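Long-range contact in programmed cell death 6-interacting protein (Homo sapiens, PDB 5WA1), which sorts cargo into multivesicular bodies and acts in cytokinesis and membrane repair, its Bro1 domain being the part that interacts with CHMP4 proteins: residues F114-A119 with G138-C143. Residues are numbered along the deposited sequence; the frame is centred on the assembly and turned at random.
Sequences FTWKDA and GYEKSC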
# COMPACT_ATOMS: atom_id res chain seq x y z
N PHE A 114 -5.74 9.66 23.92
CA PHE A 114 -5.65 9.97 22.50
C PHE A 114 -7.00 9.71 21.85
O PHE A 114 -7.60 8.65 22.04
CB PHE A 114 -4.56 9.14 21.83
CG PHE A 114 -3.24 9.20 22.55
CD1 PHE A 114 -2.37 10.26 22.36
CD2 PHE A 114 -2.87 8.18 23.41
CE1 PHE A 114 -1.15 10.30 23.02
CE2 PHE A 114 -1.66 8.21 24.07
CZ PHE A 114 -0.80 9.28 23.88
N THR A 115 -7.49 10.70 21.11
CA THR A 115 -8.76 10.62 20.41
C THR A 115 -8.49 10.65 18.92
O THR A 115 -7.86 11.59 18.42
CB THR A 115 -9.68 11.77 20.81
OG1 THR A 115 -9.91 11.72 22.23
CG2 THR A 115 -11.01 11.66 20.09
N TRP A 116 -8.97 9.63 18.21
CA TRP A 116 -8.75 9.48 16.78
C TRP A 116 -10.08 9.21 16.10
O TRP A 116 -10.97 8.56 16.66
CB TRP A 116 -7.78 8.35 16.47
CG TRP A 116 -6.37 8.65 16.83
CD1 TRP A 116 -5.81 8.58 18.07
CD2 TRP A 116 -5.33 9.06 15.94
NE1 TRP A 116 -4.48 8.92 18.01
CE2 TRP A 116 -4.16 9.22 16.71
CE3 TRP A 116 -5.27 9.31 14.56
CZ2 TRP A 116 -2.95 9.62 16.15
CZ3 TRP A 116 -4.06 9.70 14.01
CH2 TRP A 116 -2.92 9.86 14.81
N LYS A 117 -10.20 9.73 14.90
CA LYS A 117 -11.38 9.57 14.12
C LYS A 117 -11.19 8.47 13.07
O LYS A 117 -10.09 8.20 12.65
CB LYS A 117 -11.65 10.89 13.45
CG LYS A 117 -13.03 11.03 12.88
CD LYS A 117 -13.12 12.31 12.11
CE LYS A 117 -14.40 12.34 11.31
NZ LYS A 117 -14.25 13.22 10.13
N ASP A 118 -12.27 7.82 12.67
CA ASP A 118 -12.17 6.77 11.66
C ASP A 118 -11.72 7.36 10.32
O ASP A 118 -12.20 8.41 9.90
CB ASP A 118 -13.51 6.06 11.49
CG ASP A 118 -13.39 4.76 10.71
OD1 ASP A 118 -13.44 4.80 9.46
OD2 ASP A 118 -13.25 3.70 11.35
N ALA A 119 -10.79 6.66 9.66
CA ALA A 119 -10.30 7.13 8.37
C ALA A 119 -11.38 7.04 7.29
O ALA A 119 -11.34 7.81 6.32
CB ALA A 119 -9.07 6.33 7.94
N GLY A 138 -0.43 1.99 22.97
CA GLY A 138 -0.61 1.07 21.86
C GLY A 138 -1.62 1.57 20.84
O GLY A 138 -1.45 1.36 19.64
N TYR A 139 -2.67 2.24 21.31
CA TYR A 139 -3.64 2.85 20.40
C TYR A 139 -2.99 3.97 19.59
O TYR A 139 -3.18 4.06 18.38
CB TYR A 139 -4.82 3.39 21.20
CG TYR A 139 -5.93 4.03 20.38
CD1 TYR A 139 -6.43 3.42 19.24
CD2 TYR A 139 -6.51 5.23 20.79
CE1 TYR A 139 -7.46 4.00 18.51
CE2 TYR A 139 -7.54 5.82 20.07
CZ TYR A 139 -8.01 5.20 18.93
OH TYR A 139 -9.04 5.79 18.22
N GLU A 140 -2.21 4.83 20.26
CA GLU A 140 -1.54 5.92 19.56
C GLU A 140 -0.57 5.38 18.52
O GLU A 140 -0.58 5.81 17.36
CB GLU A 140 -0.82 6.82 20.57
CG GLU A 140 0.03 7.91 19.93
CD GLU A 140 -0.75 9.16 19.56
OE1 GLU A 140 -2.00 9.10 19.50
OE2 GLU A 140 -0.11 10.21 19.33
N LYS A 141 0.29 4.42 18.92
CA LYS A 141 1.19 3.76 17.97
C LYS A 141 0.44 3.25 16.75
O LYS A 141 0.89 3.43 15.60
CB LYS A 141 1.90 2.59 18.65
CG LYS A 141 2.96 2.96 19.67
CD LYS A 141 3.34 1.75 20.52
CE LYS A 141 3.64 0.53 19.66
NZ LYS A 141 3.75 -0.71 20.48
N SER A 142 -0.69 2.57 16.96
CA SER A 142 -1.40 1.93 15.85
C SER A 142 -1.94 2.97 14.88
O SER A 142 -1.89 2.77 13.66
CB SER A 142 -2.54 1.06 16.38
OG SER A 142 -2.04 -0.07 17.05
N CYS A 143 -2.51 4.05 15.40
CA CYS A 143 -3.07 5.09 14.54
C CYS A 143 -1.97 5.87 13.84
O CYS A 143 -2.12 6.25 12.67
CB CYS A 143 -3.95 6.03 15.35
SG CYS A 143 -5.36 5.23 16.14
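One face of the Trp116 indole is covered by Cys143: its CB stands 3.4 Å from the centroid of the six-membered ring, and its SG lies 3.8 Å from the centroid of the five-membered ring, a sulfur-aromatic contact. At the edge of the same indole, within its plane, NE1 donates to Glu140 OE1 over 2.9 Å, with an N-H...O angle of 150°, the oxygen being met nearly along its C-O bond. A third neighbour, Tyr139, takes the indole edge against its own face in a T-shaped pair, planes at 77°, while the Phe114 carbonyl O reaches the edge of the tyrosine ring at CE2 (3.4 Å). Tyr139 OH touches Trp116 CB at 3.3 Å and is hydrogen-bonded to the Leu132 carbonyl, on the partner strand of this two-stranded antiparallel sheet.

One face of the Phe114 ring belongs to Glu140, whose CB makes a CH-pi contact at 3.8 Å from the ring centroid. The glutamate leaves the helix with CG anti to the backbone N and then bends at chi2, which brings its carboxylate back over the phenyl, the two planes only 28° apart. OE1 thereby comes within 3.1 Å of Phe114 CD1 as well as meeting the indole N-H.

The other oxygen, OE2, forms a salt bridge with Arg71 of helix 56-75 and a hydrogen bond with Tyr92 of helix 83-97. Thus strand 114-117 of the Bro1 domain is seated on helix 137-157 by the faces of Phe114 and Trp116, with a buried carboxylate over the one and at the edge of the other. With its two oxygens engaged by the indole, the arginine and the tyrosine, that carboxylate is probably kept ionised and its rotation fixed, tying the strand to three helices.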